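Local structure of probable sulfate-binding lipoprotein SubI (Mycobacterium tuberculosis, 6DDN) at residues A[54-59]-A[263-268]; A[104-109]-A[279-284]; A[140-145]-A[179-184]; A[298-301]-A[305-308]. The protein probably binds sulfate outside the cell membrane and hands it to a membrane transporter for uptake. One frame throughout, in Å; residues are numbered along the deposited sequence.

Interaction 1 (A[54-59]-A[263-268]); sequences ITLVAY and NPLAVV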
loop_
_atom_site.group_PDB
_atom_site.type_symbol
_atom_site.label_atom_id
_atom_site.label_comp_id
_atom_site.label_asym_id
_atom_site.label_seq_id
_atom_site.Cartn_x
_atom_site.Cartn_y
_atom_site.Cartn_z
ATOM N N ILE A 54 -10.273 -10.095 -18.169
ATOM C CA ILE A 54 -10.007 -10.353 -16.759
ATOM C C ILE A 54 -10.195 -9.058 -15.982
ATOM O O ILE A 54 -9.972 -7.959 -16.501
ATOM C CB ILE A 54 -8.592 -10.927 -16.521
ATOM C CG1 ILE A 54 -7.534 -10.039 -17.176
ATOM C CG2 ILE A 54 -8.501 -12.354 -17.043
ATOM C CD1 ILE A 54 -6.113 -10.425 -16.827
ATOM N N THR A 55 -10.606 -9.193 -14.724
ATOM C CA THR A 55 -10.891 -8.054 -13.863
ATOM C C THR A 55 -9.963 -8.073 -12.661
ATOM O O THR A 55 -9.891 -9.074 -11.940
ATOM C CB THR A 55 -12.348 -8.064 -13.396
ATOM O OG1 THR A 55 -13.211 -7.860 -14.521
ATOM C CG2 THR A 55 -12.583 -6.963 -12.374
ATOM N N LEU A 56 -9.259 -6.966 -12.449
ATOM C CA LEU A 56 -8.405 -6.787 -11.284
ATOM C C LEU A 56 -9.128 -5.902 -10.277
ATOM O O LEU A 56 -9.436 -4.742 -10.575
ATOM C CB LEU A 56 -7.065 -6.163 -11.671
ATOM C CG LEU A 56 -6.203 -5.730 -10.483
ATOM C CD1 LEU A 56 -5.727 -6.935 -9.689
ATOM C CD2 LEU A 56 -5.028 -4.903 -10.951
ATOM N N VAL A 57 -9.405 -6.450 -9.101
ATOM C CA VAL A 57 -9.947 -5.688 -7.984
ATOM C C VAL A 57 -8.770 -5.310 -7.097
ATOM O O VAL A 57 -8.218 -6.156 -6.386
ATOM C CB VAL A 57 -11.009 -6.482 -7.213
ATOM C CG1 VAL A 57 -11.419 -5.737 -5.949
ATOM C CG2 VAL A 57 -12.221 -6.734 -8.095
ATOM N N ALA A 58 -8.370 -4.044 -7.150
ATOM C CA ALA A 58 -7.206 -3.561 -6.425
ATOM C C ALA A 58 -7.626 -2.530 -5.389
ATOM O O ALA A 58 -8.769 -2.067 -5.359
ATOM C CB ALA A 58 -6.166 -2.964 -7.382
ATOM N N TYR A 59 -6.673 -2.163 -4.530
ATOM C CA TYR A 59 -6.940 -1.175 -3.493
ATOM C C TYR A 59 -6.917 0.236 -4.077
ATOM O O TYR A 59 -7.061 0.411 -5.290
ATOM C CB TYR A 59 -5.956 -1.327 -2.324
ATOM C CG TYR A 59 -4.484 -1.170 -2.648
ATOM C CD1 TYR A 59 -3.806 -2.115 -3.409
ATOM C CD2 TYR A 59 -3.761 -0.095 -2.150
ATOM C CE1 TYR A 59 -2.457 -1.976 -3.690
ATOM C CE2 TYR A 59 -2.415 0.049 -2.422
ATOM C CZ TYR A 59 -1.768 -0.889 -3.195
ATOM O OH TYR A 59 -0.426 -0.734 -3.463
ATOM N N ASN A 263 2.605 -4.935 -0.672
ATOM C CA ASN A 263 1.269 -5.023 -1.238
ATOM C C ASN A 263 1.074 -6.374 -1.909
ATOM O O ASN A 263 1.686 -6.626 -2.959
ATOM C CB ASN A 263 1.043 -3.892 -2.236
ATOM C CG ASN A 263 1.267 -2.527 -1.620
ATOM O OD1 ASN A 263 2.141 -1.774 -2.050
ATOM N ND2 ASN A 263 0.480 -2.200 -0.601
ATOM N N PRO A 264 0.244 -7.258 -1.364
ATOM C CA PRO A 264 0.101 -8.601 -1.935
ATOM C C PRO A 264 -0.769 -8.629 -3.185
ATOM O O PRO A 264 -1.632 -7.776 -3.411
ATOM C CB PRO A 264 -0.556 -9.395 -0.801
ATOM C CG PRO A 264 -1.306 -8.368 -0.020
ATOM C CD PRO A 264 -0.494 -7.107 -0.099
ATOM N N LEU A 265 -0.525 -9.658 -3.997
ATOM C CA LEU A 265 -1.276 -9.925 -5.214
ATOM C C LEU A 265 -1.525 -11.421 -5.309
ATOM O O LEU A 265 -0.623 -12.223 -5.054
ATOM C CB LEU A 265 -0.523 -9.437 -6.459
ATOM C CG LEU A 265 -0.981 -9.958 -7.825
ATOM C CD1 LEU A 265 -2.146 -9.141 -8.363
ATOM C CD2 LEU A 265 0.180 -9.953 -8.809
ATOM N N ALA A 266 -2.746 -11.796 -5.679
ATOM C CA ALA A 266 -3.105 -13.201 -5.781
ATOM C C ALA A 266 -4.153 -13.379 -6.867
ATOM O O ALA A 266 -4.937 -12.470 -7.153
ATOM C CB ALA A 266 -3.626 -13.748 -4.448
ATOM N N VAL A 267 -4.154 -14.559 -7.470
ATOM C CA VAL A 267 -5.178 -14.924 -8.439
ATOM C C VAL A 267 -6.425 -15.368 -7.689
ATOM O O VAL A 267 -6.341 -16.068 -6.672
ATOM C CB VAL A 267 -4.655 -16.025 -9.381
ATOM C CG1 VAL A 267 -5.801 -16.829 -9.970
ATOM C CG2 VAL A 267 -3.804 -15.416 -10.485
ATOM N N VAL A 268 -7.589 -14.945 -8.172
ATOM C CA VAL A 268 -8.856 -15.349 -7.570
ATOM C C VAL A 268 -9.170 -16.771 -8.017
ATOM O O VAL A 268 -9.234 -17.055 -9.218
ATOM C CB VAL A 268 -9.984 -14.382 -7.951
ATOM C CG1 VAL A 268 -11.339 -15.052 -7.775
ATOM C CG2 VAL A 268 -9.898 -13.118 -7.114
#
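Y59 and N263 meet through the end of the tyrosine, which lies against the asparagine amide: Y59 OH is 3.1 Å from N263 CG. The two side chains cross at about a right angle, with ring and amide planes 28° apart; the amide lies near the hydroxyl and also near the ring carbon that bears it, Y59 CZ being 3.7 Å from N263 ND2. That amide nitrogen makes its hydrogen bond with S110 O, which helps fix the rotation of the amide beside the phenol. Y59 CG sits between the backbone N and the carbonyl carbon (chi1 60°), and this turns the ring toward residues 263-268. A sulfate ion lies about 3 Å from the Y59 side chain at the nearest atoms; it may come from the crystallisation liquor, although its place is consistent with an anion pocket.

The other end of the contact is looser, though equally buried. Here L56 CD1 and L265 CD1 only brush at 4.4 Å, and the nearest alpha carbons, those of L56 and V267, stay 9.2 Å apart. The distance follows from the sheet order: strand 106-108 runs between the two, parallel to 53-58 and antiparallel to 257-267. Long, branched leucines suit such second neighbours, since they can reach toward each other over the intervening strand. L56 also packs on L106, L265 leans on R281 of helix 274-284, and Y59 touches S91 of helix 91-99.

Interaction 2 (A[104-109]-A[279-284]); sequences ADLVNF and AFRNFQ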
loop_
_atom_site.group_PDB
_atom_site.type_symbol
_atom_site.label_atom_id
_atom_site.label_comp_id
_atom_site.label_asym_id
_atom_site.label_seq_id
_atom_site.Cartn_x
_atom_site.Cartn_y
_atom_site.Cartn_z
ATOM N N ALA A 104 -14.139 -10.912 -9.802
ATOM C CA ALA A 104 -12.715 -10.629 -9.748
ATOM C C ALA A 104 -11.962 -11.825 -10.302
ATOM O O ALA A 104 -12.319 -12.973 -10.026
ATOM C CB ALA A 104 -12.252 -10.328 -8.318
ATOM N N ASP A 105 -10.932 -11.546 -11.098
ATOM C CA ASP A 105 -9.999 -12.571 -11.532
ATOM C C ASP A 105 -8.643 -12.455 -10.854
ATOM O O ASP A 105 -7.923 -13.454 -10.770
ATOM C CB ASP A 105 -9.818 -12.518 -13.055
ATOM C CG ASP A 105 -11.127 -12.712 -13.804
ATOM O OD1 ASP A 105 -11.574 -13.870 -13.947
ATOM O OD2 ASP A 105 -11.714 -11.702 -14.250
ATOM N N LEU A 106 -8.291 -11.269 -10.359
ATOM C CA LEU A 106 -7.078 -11.059 -9.587
ATOM C C LEU A 106 -7.357 -10.048 -8.489
ATOM O O LEU A 106 -8.144 -9.114 -8.667
ATOM C CB LEU A 106 -5.920 -10.550 -10.451
ATOM C CG LEU A 106 -5.255 -11.545 -11.395
ATOM C CD1 LEU A 106 -5.495 -11.133 -12.835
ATOM C CD2 LEU A 106 -3.771 -11.632 -11.093
ATOM N N VAL A 107 -6.698 -10.240 -7.351
ATOM C CA VAL A 107 -6.779 -9.315 -6.232
ATOM C C VAL A 107 -5.398 -8.730 -5.995
ATOM O O VAL A 107 -4.388 -9.431 -6.117
ATOM C CB VAL A 107 -7.312 -9.996 -4.956
ATOM C CG1 VAL A 107 -8.819 -10.068 -5.012
ATOM C CG2 VAL A 107 -6.708 -11.382 -4.795
ATOM N N ASN A 108 -5.358 -7.438 -5.679
ATOM C CA ASN A 108 -4.122 -6.745 -5.316
ATOM C C ASN A 108 -4.500 -5.746 -4.229
ATOM O O ASN A 108 -5.041 -4.678 -4.523
ATOM C CB ASN A 108 -3.488 -6.057 -6.517
ATOM C CG ASN A 108 -2.330 -5.160 -6.127
ATOM O OD1 ASN A 108 -2.272 -3.993 -6.516
ATOM N ND2 ASN A 108 -1.401 -5.700 -5.350
ATOM N N PHE A 109 -4.223 -6.096 -2.980
ATOM C CA PHE A 109 -4.714 -5.330 -1.847
ATOM C C PHE A 109 -3.564 -4.658 -1.111
ATOM O O PHE A 109 -2.387 -4.963 -1.319
ATOM C CB PHE A 109 -5.522 -6.232 -0.908
ATOM C CG PHE A 109 -6.828 -6.680 -1.494
ATOM C CD1 PHE A 109 -7.539 -5.843 -2.340
ATOM C CD2 PHE A 109 -7.339 -7.937 -1.218
ATOM C CE1 PHE A 109 -8.743 -6.245 -2.891
ATOM C CE2 PHE A 109 -8.543 -8.346 -1.766
ATOM C CZ PHE A 109 -9.244 -7.499 -2.605
ATOM N N ALA A 279 -1.291 -15.768 -16.127
ATOM C CA ALA A 279 -0.350 -15.081 -17.004
ATOM C C ALA A 279 -0.175 -13.628 -16.587
ATOM O O ALA A 279 0.949 -13.110 -16.571
ATOM C CB ALA A 279 -0.823 -15.172 -18.456
ATOM N N PHE A 280 -1.270 -12.958 -16.227
ATOM C CA PHE A 280 -1.180 -11.564 -15.810
ATOM C C PHE A 280 -0.475 -11.418 -14.469
ATOM O O PHE A 280 0.195 -10.407 -14.232
ATOM C CB PHE A 280 -2.573 -10.941 -15.742
ATOM C CG PHE A 280 -2.561 -9.454 -15.556
ATOM C CD1 PHE A 280 -1.682 -8.663 -16.273
ATOM C CD2 PHE A 280 -3.428 -8.845 -14.669
ATOM C CE1 PHE A 280 -1.669 -7.292 -16.108
ATOM C CE2 PHE A 280 -3.419 -7.471 -14.499
ATOM C CZ PHE A 280 -2.539 -6.696 -15.220
ATOM N N ARG A 281 -0.609 -12.406 -13.582
ATOM C CA ARG A 281 0.084 -12.340 -12.301
ATOM C C ARG A 281 1.577 -12.598 -12.469
ATOM O O ARG A 281 2.409 -11.868 -11.917
ATOM C CB ARG A 281 -0.521 -13.342 -11.317
ATOM C CG ARG A 281 0.192 -13.367 -9.976
ATOM C CD ARG A 281 0.080 -14.722 -9.311
ATOM N NE ARG A 281 0.860 -15.736 -10.012
ATOM C CZ ARG A 281 0.651 -17.045 -9.905
ATOM N NH1 ARG A 281 -0.317 -17.499 -9.120
ATOM N NH2 ARG A 281 1.408 -17.900 -10.581
ATOM N N ASN A 282 1.932 -13.638 -13.228
ATOM C CA ASN A 282 3.340 -13.966 -13.425
ATOM C C ASN A 282 4.066 -12.878 -14.204
ATOM O O ASN A 282 5.264 -12.659 -13.989
ATOM C CB ASN A 282 3.468 -15.310 -14.141
ATOM C CG ASN A 282 2.966 -16.470 -13.296
ATOM O OD1 ASN A 282 2.741 -16.327 -12.093
ATOM N ND2 ASN A 282 2.792 -17.628 -13.923
ATOM N N PHE A 283 3.361 -12.181 -15.098
ATOM C CA PHE A 283 3.983 -11.097 -15.850
ATOM C C PHE A 283 4.515 -10.006 -14.929
ATOM O O PHE A 283 5.477 -9.316 -15.282
ATOM C CB PHE A 283 2.981 -10.509 -16.846
ATOM C CG PHE A 283 3.538 -9.392 -17.682
ATOM C CD1 PHE A 283 4.350 -9.661 -18.772
ATOM C CD2 PHE A 283 3.246 -8.072 -17.381
ATOM C CE1 PHE A 283 4.863 -8.636 -19.544
ATOM C CE2 PHE A 283 3.754 -7.042 -18.148
ATOM C CZ PHE A 283 4.565 -7.324 -19.231
ATOM N N GLN A 284 3.912 -9.845 -13.746
ATOM C CA GLN A 284 4.335 -8.789 -12.832
ATOM C C GLN A 284 5.756 -9.004 -12.335
ATOM O O GLN A 284 6.483 -8.033 -12.092
ATOM C CB GLN A 284 3.373 -8.704 -11.646
ATOM C CG GLN A 284 1.926 -8.484 -12.041
ATOM C CD GLN A 284 1.773 -7.378 -13.059
ATOM O OE1 GLN A 284 2.397 -6.323 -12.943
ATOM N NE2 GLN A 284 0.947 -7.616 -14.070
#
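L106 fits its two methyls onto F280 and R281, a strand-against-helix contact in the alpha/beta lobe of a type 2 periplasmic binding protein fold. Its CD1 comes to the edge of the phenylalanine ring, near the ring plane, 3.6 Å from F280 CD2. The second branch turns to the next residue of the helix, where L106 CD2 lies 3.7 Å from R281 CB. Leucine suits the site because its fork lets one side chain straddle two successive helix residues, and here only the aliphatic root of the arginine is asked to be apolar.

One shell out, F280 CG lies opposite the backbone N (chi1 -170°), which sends the ring from the helix toward the sheet; there it also meets the ring of F73 and the side chain of I70 from helix 63-74. Q284, one turn on, folds back along the helix, and its NE2 donates to F280 O at 2.9 Å, with the partner close to the amide plane. Its other amide atom, OE1, accepts from W293 NE1. On the strand, L106 is held by backbone bonds to T55 and V57 of strand 53-58.

R281 begins at the contact but its chain bends at chi3 (70°), carrying the charged end off to N282. There NE and NH2 grip a single oxygen side-on in the guanidinium plane, R281 NH2 being 2.6 Å from N282 OD1.

Interaction 3 (A[140-145]-A[179-184]); sequences SVVTFV and KWNLLA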
loop_
_atom_site.group_PDB
_atom_site.type_symbol
_atom_site.label_atom_id
_atom_site.label_comp_id
_atom_site.label_asym_id
_atom_site.label_seq_id
_atom_site.Cartn_x
_atom_site.Cartn_y
_atom_site.Cartn_z
ATOM N N SER A 140 6.188 -0.390 -0.838
ATOM C CA SER A 140 6.507 1.017 -0.638
ATOM C C SER A 140 6.980 1.204 0.798
ATOM O O SER A 140 7.285 0.235 1.500
ATOM C CB SER A 140 5.297 1.901 -0.959
ATOM O OG SER A 140 5.665 3.265 -1.054
ATOM N N VAL A 141 7.050 2.461 1.231
ATOM C CA VAL A 141 7.325 2.804 2.619
ATOM C C VAL A 141 6.354 3.896 3.040
ATOM O O VAL A 141 5.846 4.658 2.211
ATOM C CB VAL A 141 8.781 3.270 2.838
ATOM C CG1 VAL A 141 9.750 2.126 2.614
ATOM C CG2 VAL A 141 9.105 4.439 1.920
ATOM N N VAL A 142 6.095 3.967 4.343
ATOM C CA VAL A 142 5.267 5.038 4.876
ATOM C C VAL A 142 6.038 6.349 4.808
ATOM O O VAL A 142 7.226 6.413 5.154
ATOM C CB VAL A 142 4.835 4.709 6.315
ATOM C CG1 VAL A 142 4.020 5.843 6.894
ATOM C CG2 VAL A 142 4.044 3.410 6.343
ATOM N N THR A 143 5.368 7.405 4.353
ATOM C CA THR A 143 5.997 8.707 4.201
ATOM C C THR A 143 5.025 9.798 4.625
ATOM O O THR A 143 3.813 9.584 4.706
ATOM C CB THR A 143 6.458 8.942 2.757
ATOM O OG1 THR A 143 7.212 10.157 2.682
ATOM C CG2 THR A 143 5.259 9.036 1.828
ATOM N N PHE A 144 5.579 10.977 4.909
ATOM C CA PHE A 144 4.788 12.164 5.218
ATOM C C PHE A 144 4.565 12.942 3.929
ATOM O O PHE A 144 5.510 13.508 3.378
ATOM C CB PHE A 144 5.494 13.060 6.233
ATOM C CG PHE A 144 5.715 12.430 7.576
ATOM C CD1 PHE A 144 4.820 11.512 8.089
ATOM C CD2 PHE A 144 6.818 12.783 8.337
ATOM C CE1 PHE A 144 5.029 10.945 9.334
ATOM C CE2 PHE A 144 7.033 12.220 9.581
ATOM C CZ PHE A 144 6.138 11.300 10.081
ATOM N N VAL A 145 3.330 12.989 3.452
ATOM C CA VAL A 145 3.005 13.951 2.407
ATOM C C VAL A 145 2.850 15.315 3.055
ATOM O O VAL A 145 2.202 15.462 4.099
ATOM C CB VAL A 145 1.744 13.544 1.628
ATOM C CG1 VAL A 145 1.465 14.561 0.533
ATOM C CG2 VAL A 145 1.929 12.175 1.018
ATOM N N LYS A 179 -3.606 1.221 8.114
ATOM C CA LYS A 179 -2.893 0.281 8.970
ATOM C C LYS A 179 -1.383 0.467 8.871
ATOM O O LYS A 179 -0.690 0.457 9.894
ATOM C CB LYS A 179 -3.293 -1.152 8.619
ATOM C CG LYS A 179 -4.739 -1.475 8.967
ATOM C CD LYS A 179 -5.266 -2.628 8.136
ATOM C CE LYS A 179 -6.704 -2.960 8.502
ATOM N NZ LYS A 179 -7.272 -3.994 7.592
ATOM N N TRP A 180 -0.853 0.630 7.656
ATOM C CA TRP A 180 0.545 1.023 7.523
ATOM C C TRP A 180 0.812 2.327 8.263
ATOM O O TRP A 180 1.811 2.451 8.980
ATOM C CB TRP A 180 0.926 1.180 6.048
ATOM C CG TRP A 180 0.732 -0.036 5.189
ATOM C CD1 TRP A 180 -0.115 -0.155 4.125
ATOM C CD2 TRP A 180 1.418 -1.293 5.297
ATOM N NE1 TRP A 180 -0.011 -1.408 3.573
ATOM C CE2 TRP A 180 0.923 -2.126 4.273
ATOM C CE3 TRP A 180 2.394 -1.795 6.162
ATOM C CZ2 TRP A 180 1.373 -3.434 4.090
ATOM C CZ3 TRP A 180 2.839 -3.096 5.979
ATOM C CH2 TRP A 180 2.328 -3.900 4.952
ATOM N N ASN A 181 -0.091 3.302 8.115
ATOM C CA ASN A 181 0.111 4.633 8.676
ATOM C C ASN A 181 0.169 4.628 10.196
ATOM O O ASN A 181 0.720 5.565 10.783
ATOM C CB ASN A 181 -1.005 5.572 8.213
ATOM C CG ASN A 181 -0.893 5.940 6.747
ATOM O OD1 ASN A 181 -0.000 5.472 6.040
ATOM N ND2 ASN A 181 -1.809 6.782 6.280
ATOM N N LEU A 182 -0.404 3.618 10.848
ATOM C CA LEU A 182 -0.325 3.509 12.297
ATOM C C LEU A 182 0.708 2.495 12.764
ATOM O O LEU A 182 1.199 2.611 13.893
ATOM C CB LEU A 182 -1.697 3.145 12.880
ATOM C CG LEU A 182 -2.821 4.138 12.570
ATOM C CD1 LEU A 182 -4.022 3.889 13.465
ATOM C CD2 LEU A 182 -2.332 5.572 12.710
ATOM N N LEU A 183 1.054 1.515 11.924
ATOM C CA LEU A 183 2.117 0.581 12.276
ATOM C C LEU A 183 3.466 1.283 12.359
ATOM O O LEU A 183 4.262 1.001 13.263
ATOM C CB LEU A 183 2.171 -0.554 11.256
ATOM C CG LEU A 183 1.164 -1.680 11.472
ATOM C CD1 LEU A 183 1.020 -2.513 10.208
ATOM C CD2 LEU A 183 1.579 -2.543 12.654
ATOM N N ALA A 184 3.743 2.193 11.423
ATOM C CA ALA A 184 5.034 2.879 11.419
ATOM C C ALA A 184 5.282 3.673 12.695
ATOM O O ALA A 184 6.344 3.484 13.314
ATOM C CB ALA A 184 5.145 3.762 10.171
#
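V142 is where strand 140-145 meets helix 179-184: the two segments cross almost perpendicularly, at 81°, with axes 8.6 Å apart at closest approach and the V142 and N181 alpha carbons 6.4 Å from each other. Side chains alternate along a strand, so V142 points to the helix while its neighbours V141 and T143 point away.

The valine is met by residues from two successive helical turns. Its CG2 rests 3.8 Å from W180 CB and touches the backbone as well, with V142 CG2 3.6 Å from W180 O. With CG1 opposite the backbone N (chi1 178°), the other methyl lies between two partners, V142 CG1 standing 4.1 Å from N181 OD1 and 4.0 Å from A184 CB. The alanine, one turn on from W180, also meets the branch point, V142 CB and A184 CB being 4.0 Å apart. Alanine suits that position because a single methyl lets the helix come close, and a compact branched valine packs against it from the strand side.

Around this apolar centre W180 and N181 direct their polar ends to other partners: W180 NE1 donates to S110 O, and N181 ND2 to T169 OG1. I234 and I261 of the adjoining strands also pack on V142. W180 O already accepts the helical bond from A184 N, so the methyl laid against it need not cost that carbonyl its partner; the contact itself rests on apolar packing.

Interaction 4 (A[298-301]-A[305-308]); sequences FRPV and VAAD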
loop_
_atom_site.group_PDB
_atom_site.type_symbol
_atom_site.label_atom_id
_atom_site.label_comp_id
_atom_site.label_asym_id
_atom_site.label_seq_id
_atom_site.Cartn_x
_atom_site.Cartn_y
_atom_site.Cartn_z
ATOM N N PHE A 298 6.660 2.574 -7.306
ATOM C CA PHE A 298 6.461 1.453 -6.397
ATOM C C PHE A 298 7.766 0.677 -6.278
ATOM O O PHE A 298 8.410 0.379 -7.290
ATOM C CB PHE A 298 5.337 0.539 -6.889
ATOM C CG PHE A 298 4.016 1.239 -7.075
ATOM C CD1 PHE A 298 3.769 1.997 -8.208
ATOM C CD2 PHE A 298 3.018 1.129 -6.119
ATOM C CE1 PHE A 298 2.556 2.640 -8.379
ATOM C CE2 PHE A 298 1.802 1.765 -6.287
ATOM C CZ PHE A 298 1.572 2.523 -7.418
ATOM N N ARG A 299 8.150 0.355 -5.054
ATOM C CA ARG A 299 9.429 -0.304 -4.826
ATOM C C ARG A 299 9.369 -1.758 -5.278
ATOM O O ARG A 299 8.567 -2.534 -4.743
ATOM C CB ARG A 299 9.810 -0.203 -3.353
ATOM C CG ARG A 299 10.369 1.159 -2.996
ATOM C CD ARG A 299 10.352 1.430 -1.508
ATOM N NE ARG A 299 10.815 2.784 -1.221
ATOM C CZ ARG A 299 11.938 3.071 -0.570
ATOM N NH1 ARG A 299 12.723 2.096 -0.131
ATOM N NH2 ARG A 299 12.278 4.337 -0.362
ATOM N N PRO A 300 10.182 -2.168 -6.244
ATOM C CA PRO A 300 10.098 -3.537 -6.757
ATOM C C PRO A 300 10.757 -4.539 -5.821
ATOM O O PRO A 300 11.598 -4.200 -4.987
ATOM C CB PRO A 300 10.854 -3.455 -8.087
ATOM C CG PRO A 300 11.875 -2.390 -7.845
ATOM C CD PRO A 300 11.208 -1.376 -6.945
ATOM N N VAL A 301 10.354 -5.802 -5.985
ATOM C CA VAL A 301 10.926 -6.896 -5.205
ATOM C C VAL A 301 12.052 -7.612 -5.937
ATOM O O VAL A 301 12.799 -8.372 -5.300
ATOM C CB VAL A 301 9.846 -7.918 -4.791
ATOM C CG1 VAL A 301 8.791 -7.248 -3.930
ATOM C CG2 VAL A 301 9.220 -8.560 -6.017
ATOM N N VAL A 305 16.355 -5.133 -10.114
ATOM C CA VAL A 305 15.657 -3.885 -10.405
ATOM C C VAL A 305 15.678 -2.972 -9.187
ATOM O O VAL A 305 15.847 -1.753 -9.311
ATOM C CB VAL A 305 14.220 -4.171 -10.881
ATOM C CG1 VAL A 305 13.451 -2.869 -11.091
ATOM C CG2 VAL A 305 14.244 -4.993 -12.159
ATOM N N ALA A 306 15.517 -3.546 -7.992
ATOM C CA ALA A 306 15.571 -2.743 -6.774
ATOM C C ALA A 306 16.943 -2.107 -6.597
ATOM O O ALA A 306 17.052 -0.973 -6.116
ATOM C CB ALA A 306 15.211 -3.600 -5.562
ATOM N N ALA A 307 18.002 -2.821 -6.982
ATOM C CA ALA A 307 19.331 -2.221 -6.977
ATOM C C ALA A 307 19.420 -1.083 -7.985
ATOM O O ALA A 307 19.980 -0.021 -7.686
ATOM C CB ALA A 307 20.389 -3.285 -7.271
ATOM N N ASP A 308 18.859 -1.285 -9.183
ATOM C CA ASP A 308 18.924 -0.263 -10.224
ATOM C C ASP A 308 18.184 1.006 -9.823
ATOM O O ASP A 308 18.555 2.103 -10.255
ATOM C CB ASP A 308 18.351 -0.809 -11.532
ATOM C CG ASP A 308 19.157 -1.963 -12.085
ATOM O OD1 ASP A 308 20.214 -2.282 -11.502
ATOM O OD2 ASP A 308 18.730 -2.558 -13.096
#
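P300 presses the outer carbon of its ring against V305 in the first turn of the short helix 303-308, with P300 CG 3.6 Å from V305 CG1. The two side chains run obliquely to one another, and the same methyl also meets the next ring atom, V305 CG1 being 4.0 Å from P300 CB. The valine torsion explains why one branch does all the touching: with CG1 opposite the backbone N (chi1 176°), that methyl is turned to the proline. The outer ring carbon also approaches the helix backbone, P300 CG lying 3.8 Å from A306 N. A306 adds a contact with the proline backbone, its CB 3.7 Å from P300 O. A residue with a single methyl suits this place, since the helix can then lie close to the carbonyl of the strand.

Proline suits its own place too: its rigid ring gives a compact apolar surface, and in this short strand the backbone pairing with G139 is made by R299. That arginine extends in another direction, forming a salt bridge through NE with E237 OE1 and a hydrogen bond from NH2 to P314 O. Q290 of helix 287-295 packs on both P300 and V305, and A294 of the same helix also touches the proline.

Strand 299-300, antiparallel to strand 138-147 in the mixed sheet, thus runs through a two-residue connection into helix 303-308, whose first turn packs against P300 of the strand just left, a local piece of the alpha/beta architecture of a type 2 periplasmic binding protein.

How the interactions relate
Interactions 1 and 2 form one neighbourhood, with centres about 5 Å apart: strand 106-108 separates the two strands of interaction 1 and supplies one side of interaction 2. The centres of interactions 3 and 4 lie about 21 and 20 Å from that of interaction 1; interaction 3 uses strand 138-147 and interaction 4 its sheet neighbour 299-300. Strand 257-267 pairs with both 106-108 and 138-147. Along the chain, interactions 1 and 2 interleave, both spanning interaction 3, while interaction 4 follows them all. S110 O accepts from both N263 and W180, linking interactions 1 and 3. One sheet thus joins the probable anion site, marked by the sulfate beside Y59, to the other region.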